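PDB 4O9L: mitochondrial antiviral signaling protein (MAVS) from Equus caballus, which probably relays antiviral innate immune signals by assembling, through its caspase recruitment domain, into prion-like filaments. Local coordinates for residues D9-Y14 against A92-S97; H26-L31 against R44-Y49; P32-L37 against H73-A78; C36-D41 against R66-W71. The protein carries 1 engineered substitution. All coordinates share one frame; numbering follows the deposited sequence.

Contact 1: residues D9-Y14 against A92-S97; sequences DKTFQY and ARIYHS
The first and last helices of the death-fold bundle of this caspase recruitment domain meet here, Lys-10, Thr-11 and Tyr-14 of helix 6-17 lying against Ile-94, Tyr-95 and Ser-97 at the C-terminal end. The two short axes come within 8.5 Å and run in roughly opposite directions, at 138°. Ile-94 fills the middle of the contact. Its CG1 sits over the middle of one face of the Tyr-14 ring, 3.5 Å from the ring centroid, a CH-pi contact almost on the ring normal. The two side chains cross at about a right angle. CG2, anti to the backbone N (the CG1 torsion is -66°), turns toward the other neighbour and lies 3.7 Å from Lys-10 CG. Lys-10 runs straight as far as CD and bends at chi3 (-59°). Its NZ then donates to Ser-97 O at 3.0 Å, from above the carbonyl plane. Ser-97 OG donates to Ile-94 O at 2.6 Å, which ties the chain end back onto the last helical turn. Deeper in, Thr-11 OG1 rests 3.4 Å from Tyr-95 CA, while its hydrogen bond goes to Ala-7 O. Helix 71-81 closes the inner side: Trp-71 touches Thr-11, Val-72 touches Tyr-95, and His-73 NE2 is hydrogen-bonded to Tyr-95 OH.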
loop_
_atom_site.group_PDB
_atom_site.type_symbol
_atom_site.label_atom_id
_atom_site.label_comp_id
_atom_site.label_asym_id
_atom_site.label_seq_id
_atom_site.Cartn_x
_atom_site.Cartn_y
_atom_site.Cartn_z
ATOM N N ASP A 9 -9.834 -0.438 7.997
ATOM C CA ASP A 9 -9.438 -1.664 8.682
ATOM C C ASP A 9 -9.790 -2.899 7.862
ATOM O O ASP A 9 -8.972 -3.818 7.712
ATOM C CB ASP A 9 -10.123 -1.735 10.042
ATOM C CG ASP A 9 -9.909 -3.070 10.728
ATOM O OD1 ASP A 9 -8.761 -3.369 11.100
ATOM O OD2 ASP A 9 -10.892 -3.821 10.899
ATOM N N LYS A 10 -11.011 -2.912 7.333
ATOM C CA LYS A 10 -11.486 -4.004 6.486
ATOM C C LYS A 10 -10.578 -4.180 5.278
ATOM O O LYS A 10 -10.246 -5.308 4.882
ATOM C CB LYS A 10 -12.918 -3.718 6.021
ATOM C CG LYS A 10 -13.431 -4.677 4.963
ATOM C CD LYS A 10 -14.863 -4.340 4.563
ATOM C CE LYS A 10 -15.809 -4.393 5.766
ATOM N NZ LYS A 10 -17.036 -3.581 5.511
ATOM N N THR A 11 -10.165 -3.056 4.704
ATOM C CA THR A 11 -9.264 -3.069 3.558
ATOM C C THR A 11 -7.883 -3.603 3.952
ATOM O O THR A 11 -7.336 -4.472 3.273
ATOM C CB THR A 11 -9.133 -1.671 2.922
ATOM O OG1 THR A 11 -10.437 -1.187 2.578
ATOM C CG2 THR A 11 -8.257 -1.721 1.645
ATOM N N PHE A 12 -7.332 -3.098 5.056
ATOM C CA PHE A 12 -6.044 -3.587 5.523
ATOM C C PHE A 12 -6.084 -5.099 5.775
ATOM O O PHE A 12 -5.154 -5.829 5.417
ATOM C CB PHE A 12 -5.588 -2.844 6.780
ATOM C CG PHE A 12 -4.237 -3.289 7.275
ATOM C CD1 PHE A 12 -3.077 -2.770 6.716
ATOM C CD2 PHE A 12 -4.131 -4.242 8.277
ATOM C CE1 PHE A 12 -1.821 -3.193 7.156
ATOM C CE2 PHE A 12 -2.883 -4.676 8.720
ATOM C CZ PHE A 12 -1.731 -4.152 8.172
ATOM N N GLN A 13 -7.169 -5.570 6.377
ATOM C CA GLN A 13 -7.285 -6.989 6.688
ATOM C C GLN A 13 -7.401 -7.832 5.421
ATOM O O GLN A 13 -6.884 -8.951 5.353
ATOM C CB GLN A 13 -8.468 -7.241 7.632
ATOM C CG GLN A 13 -8.328 -6.566 9.007
ATOM C CD GLN A 13 -7.017 -6.903 9.718
ATOM O OE1 GLN A 13 -6.528 -8.036 9.649
ATOM N NE2 GLN A 13 -6.449 -5.918 10.414
ATOM N N TYR A 14 -8.067 -7.289 4.415
ATOM C CA TYR A 14 -8.182 -7.974 3.137
ATOM C C TYR A 14 -6.803 -8.142 2.499
ATOM O O TYR A 14 -6.452 -9.241 2.052
ATOM C CB TYR A 14 -9.120 -7.212 2.197
ATOM C CG TYR A 14 -9.127 -7.755 0.784
ATOM C CD1 TYR A 14 -9.863 -8.889 0.452
ATOM C CD2 TYR A 14 -8.398 -7.130 -0.219
ATOM C CE1 TYR A 14 -9.871 -9.385 -0.860
ATOM C CE2 TYR A 14 -8.392 -7.615 -1.529
ATOM C CZ TYR A 14 -9.127 -8.739 -1.843
ATOM O OH TYR A 14 -9.118 -9.208 -3.146
ATOM N N ALA A 92 -10.670 -1.140 -4.021
ATOM C CA ALA A 92 -11.822 -0.245 -3.950
ATOM C C ALA A 92 -13.110 -1.009 -3.634
ATOM O O ALA A 92 -13.969 -0.520 -2.896
ATOM C CB ALA A 92 -11.983 0.532 -5.240
ATOM N N ARG A 93 -13.261 -2.191 -4.226
ATOM C CA ARG A 93 -14.455 -2.999 -3.989
ATOM C C ARG A 93 -14.571 -3.392 -2.505
ATOM O O ARG A 93 -15.654 -3.299 -1.916
ATOM C CB ARG A 93 -14.454 -4.224 -4.906
ATOM C CG ARG A 93 -15.711 -5.071 -4.857
ATOM C CD ARG A 93 -15.418 -6.439 -5.455
ATOM N NE ARG A 93 -14.060 -6.859 -5.110
ATOM C CZ ARG A 93 -13.744 -7.639 -4.077
ATOM N NH1 ARG A 93 -12.472 -7.943 -3.847
ATOM N NH2 ARG A 93 -14.697 -8.120 -3.283
ATOM N N ILE A 94 -13.460 -3.798 -1.892
ATOM C CA ILE A 94 -13.476 -4.139 -0.459
ATOM C C ILE A 94 -13.789 -2.908 0.403
ATOM O O ILE A 94 -14.617 -2.970 1.311
ATOM C CB ILE A 94 -12.143 -4.775 0.004
ATOM C CG1 ILE A 94 -11.947 -6.141 -0.662
ATOM C CG2 ILE A 94 -12.111 -4.927 1.515
ATOM C CD1 ILE A 94 -13.041 -7.155 -0.328
ATOM N N TYR A 95 -13.128 -1.793 0.105
ATOM C CA TYR A 95 -13.312 -0.559 0.860
ATOM C C TYR A 95 -14.778 -0.136 0.916
ATOM O O TYR A 95 -15.268 0.320 1.955
ATOM C CB TYR A 95 -12.478 0.551 0.235
ATOM C CG TYR A 95 -12.640 1.894 0.903
ATOM C CD1 TYR A 95 -11.874 2.232 2.007
ATOM C CD2 TYR A 95 -13.553 2.831 0.420
ATOM C CE1 TYR A 95 -12.010 3.467 2.620
ATOM C CE2 TYR A 95 -13.694 4.069 1.028
ATOM C CZ TYR A 95 -12.921 4.378 2.121
ATOM O OH TYR A 95 -13.057 5.599 2.731
ATOM N N HIS A 96 -15.477 -0.278 -0.207
ATOM C CA HIS A 96 -16.875 0.153 -0.282
ATOM C C HIS A 96 -17.874 -0.922 0.137
ATOM O O HIS A 96 -19.081 -0.665 0.151
ATOM C CB HIS A 96 -17.219 0.656 -1.692
ATOM C CG HIS A 96 -16.559 1.949 -2.048
ATOM N ND1 HIS A 96 -16.892 3.141 -1.437
ATOM C CD2 HIS A 96 -15.583 2.246 -2.942
ATOM C CE1 HIS A 96 -16.153 4.114 -1.941
ATOM N NE2 HIS A 96 -15.350 3.597 -2.858
ATOM N N SER A 97 -17.381 -2.118 0.462
ATOM C CA SER A 97 -18.245 -3.242 0.841
ATOM C C SER A 97 -18.790 -3.140 2.278
ATOM O O SER A 97 -18.310 -2.338 3.097
ATOM C CB SER A 97 -17.508 -4.581 0.659
ATOM O OG SER A 97 -16.505 -4.772 1.656
#

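Contact 2: residues H26-L31 against R44-Y49; sequences HVLRIL and RLRATY. Engineered in segment 26-31: Arg-29 (natural residue Glu).
Tyr-49 and His-26 both hold CG anti to the backbone N (chi1 -179° in each), which brings the two side chains across each other at about a right angle between helix 27-30 and helix 39-66. Both helices belong to the helical death fold of the caspase recruitment domain. Leu-28 has CG anti to its carbonyl carbon instead, chi1 -76°, and this puts CG over one face of the Tyr-49 ring. Leu-28 CG stands 3.6 Å from the Tyr-49 ring centroid as a CH-pi contact, offset toward the CD2 and CE2 rim. Val-27 CB approaches Tyr-49 CD1 obliquely at 3.7 Å. The phenol is thus packed by two successive residues of the first helical turn. Farther along, the two methyls of Leu-31 divide the work. CD2 meets Leu-45 CD1 at 3.8 Å on the buried side. CD1 lies on the aliphatic part of Arg-46, 3.7 Å from its CG; the charged end of Arg-46 pairs with Asp-43. The engineered Arg-29 takes no part; it forms a salt bridge with Glu-83. At the outer end His-26, the N-cap residue, donates from NE2 to Tyr-49 OH at 3.2 Å, with the hydroxyl near the imidazole plane and an N-H...O angle of 139°.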
loop_
_atom_site.group_PDB
_atom_site.type_symbol
_atom_site.label_atom_id
_atom_site.label_comp_id
_atom_site.label_asym_id
_atom_site.label_seq_id
_atom_site.Cartn_x
_atom_site.Cartn_y
_atom_site.Cartn_z
ATOM N N HIS A 26 5.903 -3.635 -7.379
ATOM C CA HIS A 26 7.326 -3.379 -7.221
ATOM C C HIS A 26 7.453 -2.174 -6.301
ATOM O O HIS A 26 7.050 -1.069 -6.671
ATOM C CB HIS A 26 7.985 -3.078 -8.565
ATOM C CG HIS A 26 9.462 -2.839 -8.473
ATOM N ND1 HIS A 26 10.166 -2.136 -9.429
ATOM C CD2 HIS A 26 10.371 -3.216 -7.540
ATOM C CE1 HIS A 26 11.442 -2.088 -9.087
ATOM N NE2 HIS A 26 11.592 -2.733 -7.943
ATOM N N VAL A 27 8.001 -2.384 -5.110
ATOM C CA VAL A 27 8.017 -1.332 -4.090
ATOM C C VAL A 27 8.626 -0.021 -4.583
ATOM O O VAL A 27 8.048 1.060 -4.399
ATOM C CB VAL A 27 8.734 -1.801 -2.800
ATOM C CG1 VAL A 27 9.019 -0.610 -1.859
ATOM C CG2 VAL A 27 7.896 -2.847 -2.094
ATOM N N LEU A 28 9.777 -0.108 -5.236
ATOM C CA LEU A 28 10.487 1.099 -5.639
ATOM C C LEU A 28 9.675 1.915 -6.633
ATOM O O LEU A 28 9.673 3.141 -6.583
ATOM C CB LEU A 28 11.862 0.755 -6.210
ATOM C CG LEU A 28 12.945 0.365 -5.202
ATOM C CD1 LEU A 28 14.319 0.436 -5.895
ATOM C CD2 LEU A 28 12.911 1.260 -3.961
ATOM N N ARG A 29 8.970 1.228 -7.524
ATOM C CA ARG A 29 8.142 1.899 -8.511
ATOM C C ARG A 29 6.907 2.553 -7.904
ATOM O O ARG A 29 6.510 3.630 -8.333
ATOM C CB ARG A 29 7.713 0.920 -9.608
ATOM C CG ARG A 29 6.839 1.558 -10.660
ATOM C CD ARG A 29 6.480 0.589 -11.775
ATOM N NE ARG A 29 5.722 1.278 -12.812
ATOM C CZ ARG A 29 5.072 0.665 -13.792
ATOM N NH1 ARG A 29 4.404 1.383 -14.691
ATOM N NH2 ARG A 29 5.092 -0.662 -13.863
ATOM N N ILE A 30 6.303 1.920 -6.905
ATOM C CA ILE A 30 5.048 2.440 -6.364
ATOM C C ILE A 30 5.235 3.597 -5.373
ATOM O O ILE A 30 4.384 4.490 -5.315
ATOM C CB ILE A 30 4.144 1.333 -5.756
ATOM C CG1 ILE A 30 2.685 1.835 -5.664
ATOM C CG2 ILE A 30 4.678 0.887 -4.387
ATOM C CD1 ILE A 30 1.635 0.746 -5.341
ATOM N N LEU A 31 6.349 3.588 -4.629
ATOM C CA LEU A 31 6.609 4.580 -3.569
ATOM C C LEU A 31 6.342 6.062 -3.929
ATOM O O LEU A 31 5.644 6.750 -3.182
ATOM C CB LEU A 31 8.026 4.428 -2.989
ATOM C CG LEU A 31 8.311 3.275 -2.027
ATOM C CD1 LEU A 31 9.792 3.250 -1.634
ATOM C CD2 LEU A 31 7.444 3.384 -0.776
ATOM N N ARG A 44 12.971 6.109 4.410
ATOM C CA ARG A 44 13.098 4.875 5.176
ATOM C C ARG A 44 12.717 3.631 4.367
ATOM O O ARG A 44 13.386 2.595 4.438
ATOM C CB ARG A 44 12.245 4.955 6.445
ATOM C CG ARG A 44 12.236 3.680 7.239
ATOM C CD ARG A 44 11.451 3.820 8.537
ATOM N NE ARG A 44 10.040 4.136 8.313
ATOM C CZ ARG A 44 9.096 3.241 8.024
ATOM N NH1 ARG A 44 9.400 1.953 7.904
ATOM N NH2 ARG A 44 7.839 3.636 7.845
ATOM N N LEU A 45 11.643 3.729 3.592
ATOM C CA LEU A 45 11.198 2.591 2.798
ATOM C C LEU A 45 12.146 2.263 1.623
ATOM O O LEU A 45 12.345 1.092 1.305
ATOM C CB LEU A 45 9.744 2.772 2.337
ATOM C CG LEU A 45 8.708 2.661 3.465
ATOM C CD1 LEU A 45 7.349 3.203 3.006
ATOM C CD2 LEU A 45 8.562 1.211 3.939
ATOM N N ARG A 46 12.738 3.276 0.989
ATOM C CA ARG A 46 13.755 3.003 -0.035
ATOM C C ARG A 46 14.975 2.295 0.560
ATOM O O ARG A 46 15.520 1.360 -0.046
ATOM C CB ARG A 46 14.177 4.274 -0.777
ATOM C CG ARG A 46 13.135 4.778 -1.776
ATOM C CD ARG A 46 13.696 5.875 -2.686
ATOM N NE ARG A 46 14.482 6.867 -1.957
ATOM C CZ ARG A 46 13.995 7.998 -1.450
ATOM N NH1 ARG A 46 14.797 8.836 -0.808
ATOM N NH2 ARG A 46 12.709 8.289 -1.583
ATOM N N ALA A 47 15.384 2.722 1.753
ATOM C CA ALA A 47 16.518 2.102 2.434
ATOM C C ALA A 47 16.156 0.694 2.928
ATOM O O ALA A 47 16.988 -0.212 2.906
ATOM C CB ALA A 47 17.001 2.971 3.578
ATOM N N THR A 48 14.909 0.509 3.355
ATOM C CA THR A 48 14.422 -0.823 3.736
ATOM C C THR A 48 14.443 -1.776 2.534
ATOM O O THR A 48 14.886 -2.931 2.639
ATOM C CB THR A 48 12.982 -0.759 4.288
ATOM O OG1 THR A 48 12.938 0.149 5.395
ATOM C CG2 THR A 48 12.512 -2.127 4.744
ATOM N N TYR A 49 13.953 -1.291 1.396
ATOM C CA TYR A 49 13.974 -2.067 0.163
ATOM C C TYR A 49 15.381 -2.558 -0.149
ATOM O O TYR A 49 15.586 -3.744 -0.426
ATOM C CB TYR A 49 13.429 -1.248 -1.021
ATOM C CG TYR A 49 13.409 -2.037 -2.314
ATOM C CD1 TYR A 49 12.305 -2.811 -2.660
ATOM C CD2 TYR A 49 14.504 -2.030 -3.172
ATOM C CE1 TYR A 49 12.293 -3.549 -3.830
ATOM C CE2 TYR A 49 14.502 -2.764 -4.342
ATOM C CZ TYR A 49 13.393 -3.519 -4.670
ATOM O OH TYR A 49 13.397 -4.248 -5.838
#

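Contact 3: residues P32-L37 against H73-A78; sequences PYLSCL and HSLIGA
Ala-78 CB is the tight point between the loop 32-37 and helix 71-81. It is touched by two consecutive loop residues: Tyr-33 CB and Leu-34 CD2 each lie 3.6 Å from Ala-78 CB. The Tyr-33 ring itself leads away from this helix segment, so the contact is made by the base of its side chain. Leu-34 does the reverse. Its CG is anti to the carbonyl carbon (chi1 -64°), and its CD2 methyl reaches in to 3.7 Å from Leu-75 CA. Leu-61 of helix 39-66 touches the same leucine, which is buried.

The other side is polar and more loosely bonded. Ser-74 OG, anti to its backbone N, projects into the bend of the loop. Cys-36 N donates to Ser-74 OG in a weak bond of 3.5 Å, and Cys-36 SG packs 3.6 Å from Ser-74 CB. Water enters here. One water is hydrogen-bonded to Ser-35 OG at 2.6 Å and weakly to Ser-74 OG. A second donates to Ser-74 O at 2.8 Å and weakly to Tyr-33 O, a thin bridge between loop and helix backbones. The loop is shaped by an inverse gamma turn centred on Leu-34 and a type I beta turn from Leu-34 to Leu-37. It is the connection from helix 27-30 to helix 39-66, laid against helix 71-81 in the death-fold bundle of a caspase recruitment domain.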
loop_
_atom_site.group_PDB
_atom_site.type_symbol
_atom_site.label_atom_id
_atom_site.label_comp_id
_atom_site.label_asym_id
_atom_site.label_seq_id
_atom_site.Cartn_x
_atom_site.Cartn_y
_atom_site.Cartn_z
ATOM N N PRO A 32 6.890 6.557 -5.064
ATOM C CA PRO A 32 6.711 7.989 -5.333
ATOM C C PRO A 32 5.254 8.370 -5.607
ATOM O O PRO A 32 4.928 9.560 -5.550
ATOM C CB PRO A 32 7.551 8.223 -6.600
ATOM C CG PRO A 32 8.422 7.014 -6.742
ATOM C CD PRO A 32 7.650 5.897 -6.143
ATOM N N TYR A 33 4.400 7.397 -5.921
ATOM C CA TYR A 33 2.994 7.693 -6.200
ATOM C C TYR A 33 2.129 7.790 -4.944
ATOM O O TYR A 33 1.031 8.346 -4.983
ATOM C CB TYR A 33 2.399 6.649 -7.155
ATOM C CG TYR A 33 2.969 6.703 -8.549
ATOM C CD1 TYR A 33 2.594 7.712 -9.435
ATOM C CD2 TYR A 33 3.888 5.755 -8.981
ATOM C CE1 TYR A 33 3.121 7.769 -10.724
ATOM C CE2 TYR A 33 4.415 5.800 -10.269
ATOM C CZ TYR A 33 4.029 6.812 -11.127
ATOM O OH TYR A 33 4.546 6.863 -12.396
ATOM N N LEU A 34 2.618 7.232 -3.837
ATOM C CA LEU A 34 1.848 7.179 -2.598
ATOM C C LEU A 34 1.973 8.500 -1.852
ATOM O O LEU A 34 2.809 8.637 -0.957
ATOM C CB LEU A 34 2.333 6.010 -1.724
ATOM C CG LEU A 34 2.113 4.628 -2.362
ATOM C CD1 LEU A 34 2.986 3.556 -1.710
ATOM C CD2 LEU A 34 0.645 4.215 -2.284
ATOM N N SER A 35 1.147 9.472 -2.230
ATOM C CA SER A 35 1.248 10.836 -1.709
ATOM C C SER A 35 0.962 10.944 -0.209
ATOM O O SER A 35 1.192 11.993 0.397
ATOM C CB SER A 35 0.338 11.785 -2.509
ATOM O OG SER A 35 -1.034 11.403 -2.412
ATOM N N CYS A 36 0.455 9.867 0.392
ATOM C CA CYS A 36 0.143 9.888 1.815
ATOM C C CYS A 36 1.377 9.640 2.657
ATOM O O CYS A 36 1.375 9.942 3.840
ATOM C CB CYS A 36 -0.941 8.870 2.179
ATOM S SG CYS A 36 -0.444 7.150 1.943
ATOM N N LEU A 37 2.430 9.100 2.043
ATOM C CA LEU A 37 3.695 8.890 2.745
ATOM C C LEU A 37 4.444 10.216 2.927
ATOM O O LEU A 37 4.384 11.101 2.068
ATOM C CB LEU A 37 4.575 7.883 1.984
ATOM C CG LEU A 37 3.960 6.493 1.821
ATOM C CD1 LEU A 37 4.885 5.551 1.050
ATOM C CD2 LEU A 37 3.658 5.915 3.208
ATOM N N HIS A 73 -7.009 5.307 -0.599
ATOM C CA HIS A 73 -7.183 5.993 -1.878
ATOM C C HIS A 73 -5.850 6.356 -2.516
ATOM O O HIS A 73 -5.709 6.350 -3.748
ATOM C CB HIS A 73 -8.120 7.192 -1.675
ATOM C CG HIS A 73 -9.361 6.811 -0.955
ATOM N ND1 HIS A 73 -10.373 6.075 -1.550
ATOM C CD2 HIS A 73 -9.743 6.956 0.344
ATOM C CE1 HIS A 73 -11.321 5.822 -0.674
ATOM N NE2 HIS A 73 -10.956 6.354 0.493
ATOM N N SER A 74 -4.862 6.648 -1.680
ATOM C CA SER A 74 -3.498 6.809 -2.166
ATOM C C SER A 74 -3.047 5.523 -2.868
ATOM O O SER A 74 -2.560 5.564 -4.000
ATOM C CB SER A 74 -2.556 7.148 -1.001
ATOM O OG SER A 74 -1.265 7.497 -1.480
ATOM N N LEU A 75 -3.229 4.380 -2.205
ATOM C CA LEU A 75 -2.838 3.089 -2.780
ATOM C C LEU A 75 -3.572 2.765 -4.077
ATOM O O LEU A 75 -2.963 2.306 -5.040
ATOM C CB LEU A 75 -3.070 1.969 -1.776
ATOM C CG LEU A 75 -2.811 0.527 -2.222
ATOM C CD1 LEU A 75 -1.346 0.340 -2.621
ATOM C CD2 LEU A 75 -3.195 -0.416 -1.063
ATOM N N ILE A 76 -4.879 2.998 -4.095
ATOM C CA ILE A 76 -5.674 2.748 -5.291
ATOM C C ILE A 76 -5.124 3.562 -6.456
ATOM O O ILE A 76 -4.882 3.012 -7.539
ATOM C CB ILE A 76 -7.169 3.073 -5.060
ATOM C CG1 ILE A 76 -7.794 2.002 -4.162
ATOM C CG2 ILE A 76 -7.935 3.179 -6.399
ATOM C CD1 ILE A 76 -9.090 2.416 -3.527
ATOM N N GLY A 77 -4.910 4.860 -6.237
ATOM C CA GLY A 77 -4.341 5.710 -7.280
ATOM C C GLY A 77 -2.974 5.234 -7.752
ATOM O O GLY A 77 -2.662 5.230 -8.953
ATOM N N ALA A 78 -2.146 4.825 -6.798
ATOM C CA ALA A 78 -0.787 4.403 -7.099
ATOM C C ALA A 78 -0.771 3.075 -7.854
ATOM O O ALA A 78 0.063 2.868 -8.751
ATOM C CB ALA A 78 0.037 4.308 -5.819
HETATM O O HOH W 1 -2.265 7.726 -5.769
HETATM O O HOH W 2 -2.288 9.596 -3.849
#

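Contact 4: residues C36-D41 against R66-W71; sequences CLTTSD and RRRNGW
Arg-68 lays the aliphatic part of its side chain over the carbonyl of Cys-36, with CB 3.5 Å from Cys-36 O, and its guanidinium goes on to Asp-41. In this caspase recruitment domain the contact joins the start of helix 39-66 to the loop that follows its end. The arginine chain bends at chi2 (-67°). The guanidinium and carboxylate then meet tip to tip, 12° from coplanar, in a side-on, two-nitrogen salt bridge. Arg-68 NH1 donates to Asp-41 OD1 at 2.8 Å, and both carboxylate oxygens use their syn lone pairs. Asp-41 is also half of a capping box. Thr-38 N donates to Asp-41 OD2 at 3.0 Å from above the carboxylate plane, and Asp-41 N returns a bond to Thr-38 OG1. The cap probably holds the carboxylate in place for the arginine. At the other end of the contact, Cys-36 CB touches Asn-69 O at 3.3 Å, in the type II turn from Arg-68 to Trp-71. The shortest bond is Arg-68 NE to Asp-41 OD2, 2.6 Å with an N-H...O angle of 159°.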
loop_
_atom_site.group_PDB
_atom_site.type_symbol
_atom_site.label_atom_id
_atom_site.label_comp_id
_atom_site.label_asym_id
_atom_site.label_seq_id
_atom_site.Cartn_x
_atom_site.Cartn_y
_atom_site.Cartn_z
ATOM N N CYS A 36 0.455 9.867 0.392
ATOM C CA CYS A 36 0.143 9.888 1.815
ATOM C C CYS A 36 1.377 9.640 2.657
ATOM O O CYS A 36 1.375 9.942 3.840
ATOM C CB CYS A 36 -0.941 8.870 2.179
ATOM S SG CYS A 36 -0.444 7.150 1.943
ATOM N N LEU A 37 2.430 9.100 2.043
ATOM C CA LEU A 37 3.695 8.890 2.745
ATOM C C LEU A 37 4.444 10.216 2.927
ATOM O O LEU A 37 4.384 11.101 2.068
ATOM C CB LEU A 37 4.575 7.883 1.984
ATOM C CG LEU A 37 3.960 6.493 1.821
ATOM C CD1 LEU A 37 4.885 5.551 1.050
ATOM C CD2 LEU A 37 3.658 5.915 3.208
ATOM N N THR A 38 5.143 10.361 4.050
ATOM C CA THR A 38 5.991 11.534 4.260
ATOM C C THR A 38 7.330 11.322 3.567
ATOM O O THR A 38 7.667 10.189 3.191
ATOM C CB THR A 38 6.211 11.809 5.751
ATOM O OG1 THR A 38 6.830 10.667 6.352
ATOM C CG2 THR A 38 4.873 12.079 6.440
ATOM N N THR A 39 8.088 12.401 3.380
ATOM C CA THR A 39 9.413 12.284 2.769
ATOM C C THR A 39 10.287 11.363 3.608
ATOM O O THR A 39 11.068 10.577 3.072
ATOM C CB THR A 39 10.105 13.647 2.625
ATOM O OG1 THR A 39 9.895 14.414 3.819
ATOM C CG2 THR A 39 9.538 14.407 1.433
ATOM N N SER A 40 10.130 11.458 4.928
ATOM C CA SER A 40 10.806 10.566 5.860
ATOM C C SER A 40 10.405 9.101 5.662
ATOM O O SER A 40 11.265 8.208 5.687
ATOM C CB SER A 40 10.532 10.993 7.300
ATOM O OG SER A 40 10.986 10.007 8.209
ATOM N N ASP A 41 9.104 8.857 5.475
ATOM C CA ASP A 41 8.603 7.521 5.148
ATOM C C ASP A 41 9.281 7.000 3.874
ATOM O O ASP A 41 9.769 5.867 3.834
ATOM C CB ASP A 41 7.091 7.552 4.888
ATOM C CG ASP A 41 6.265 7.784 6.142
ATOM O OD1 ASP A 41 6.789 7.628 7.269
ATOM O OD2 ASP A 41 5.069 8.116 5.975
ATOM N N ARG A 66 -0.826 2.181 6.568
ATOM C CA ARG A 66 -1.936 2.135 7.515
ATOM C C ARG A 66 -1.877 3.235 8.598
ATOM O O ARG A 66 -2.911 3.640 9.142
ATOM C CB ARG A 66 -1.983 0.734 8.148
ATOM C CG ARG A 66 -3.122 0.502 9.111
ATOM C CD ARG A 66 -2.892 -0.755 9.924
ATOM N NE ARG A 66 -4.153 -1.285 10.429
ATOM C CZ ARG A 66 -4.259 -2.388 11.160
ATOM N NH1 ARG A 66 -5.453 -2.796 11.574
ATOM N NH2 ARG A 66 -3.170 -3.078 11.475
ATOM N N ARG A 67 -0.673 3.726 8.889
ATOM C CA ARG A 67 -0.483 4.822 9.842
ATOM C C ARG A 67 -0.801 6.206 9.252
ATOM O O ARG A 67 -0.825 7.203 9.976
ATOM C CB ARG A 67 0.968 4.840 10.348
ATOM C CG ARG A 67 1.380 3.648 11.207
ATOM C CD ARG A 67 2.794 3.828 11.813
ATOM N NE ARG A 67 3.827 3.183 11.002
ATOM C CZ ARG A 67 4.154 1.898 11.101
ATOM N NH1 ARG A 67 5.108 1.386 10.321
ATOM N NH2 ARG A 67 3.529 1.128 11.985
ATOM N N ARG A 68 -1.029 6.283 7.946
ATOM C CA ARG A 68 -1.182 7.592 7.301
ATOM C C ARG A 68 -2.601 7.885 6.818
ATOM O O ARG A 68 -3.338 6.981 6.399
ATOM C CB ARG A 68 -0.200 7.733 6.124
ATOM C CG ARG A 68 1.283 7.589 6.510
ATOM C CD ARG A 68 1.755 8.736 7.394
ATOM N NE ARG A 68 3.171 8.599 7.747
ATOM C CZ ARG A 68 3.630 8.433 8.986
ATOM N NH1 ARG A 68 4.939 8.308 9.206
ATOM N NH2 ARG A 68 2.782 8.405 10.011
ATOM N N ASN A 69 -2.964 9.163 6.859
ATOM C CA ASN A 69 -4.234 9.646 6.323
ATOM C C ASN A 69 -4.522 9.170 4.898
ATOM O O ASN A 69 -3.670 9.299 4.008
ATOM C CB ASN A 69 -4.243 11.187 6.342
ATOM C CG ASN A 69 -5.378 11.783 5.499
ATOM O OD1 ASN A 69 -5.255 11.960 4.272
ATOM N ND2 ASN A 69 -6.485 12.110 6.159
ATOM N N GLY A 70 -5.717 8.614 4.689
ATOM C CA GLY A 70 -6.223 8.334 3.355
ATOM C C GLY A 70 -5.412 7.363 2.514
ATOM O O GLY A 70 -5.440 7.429 1.279
ATOM N N TRP A 71 -4.700 6.456 3.182
ATOM C CA TRP A 71 -3.813 5.520 2.503
ATOM C C TRP A 71 -4.530 4.625 1.501
ATOM O O TRP A 71 -3.936 4.226 0.501
ATOM C CB TRP A 71 -3.066 4.645 3.515
ATOM C CG TRP A 71 -3.944 3.680 4.268
ATOM C CD1 TRP A 71 -4.587 3.911 5.452
ATOM C CD2 TRP A 71 -4.234 2.316 3.911
ATOM N NE1 TRP A 71 -5.274 2.780 5.848
ATOM C CE2 TRP A 71 -5.077 1.791 4.921
ATOM C CE3 TRP A 71 -3.888 1.499 2.827
ATOM C CZ2 TRP A 71 -5.562 0.482 4.882
ATOM C CZ3 TRP A 71 -4.368 0.199 2.788
ATOM C CH2 TRP A 71 -5.194 -0.298 3.810
#

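The four contacts tie one helical caspase recruitment domain together. Contact 1 joins the two chain ends, helix 6-17 and helix 85-96, and all the other segments fall between them in sequence. Contact 2 lies on the opposite side of the chain's centre, its own centre about 23 Å from that of contact 1. Contacts 3 and 4 are neighbours, centres about 9 Å apart, and share Cys-36 and Leu-37. Leu-37 also packs on Leu-31 and Leu-45, which links both to contact 2. Contacts 2 and 4 use helix 39-66. Contact 3 reaches contact 1 through His-73 and Tyr-95, and contact 4 through Trp-71 and Phe-12. The result is one continuous, compact bundle.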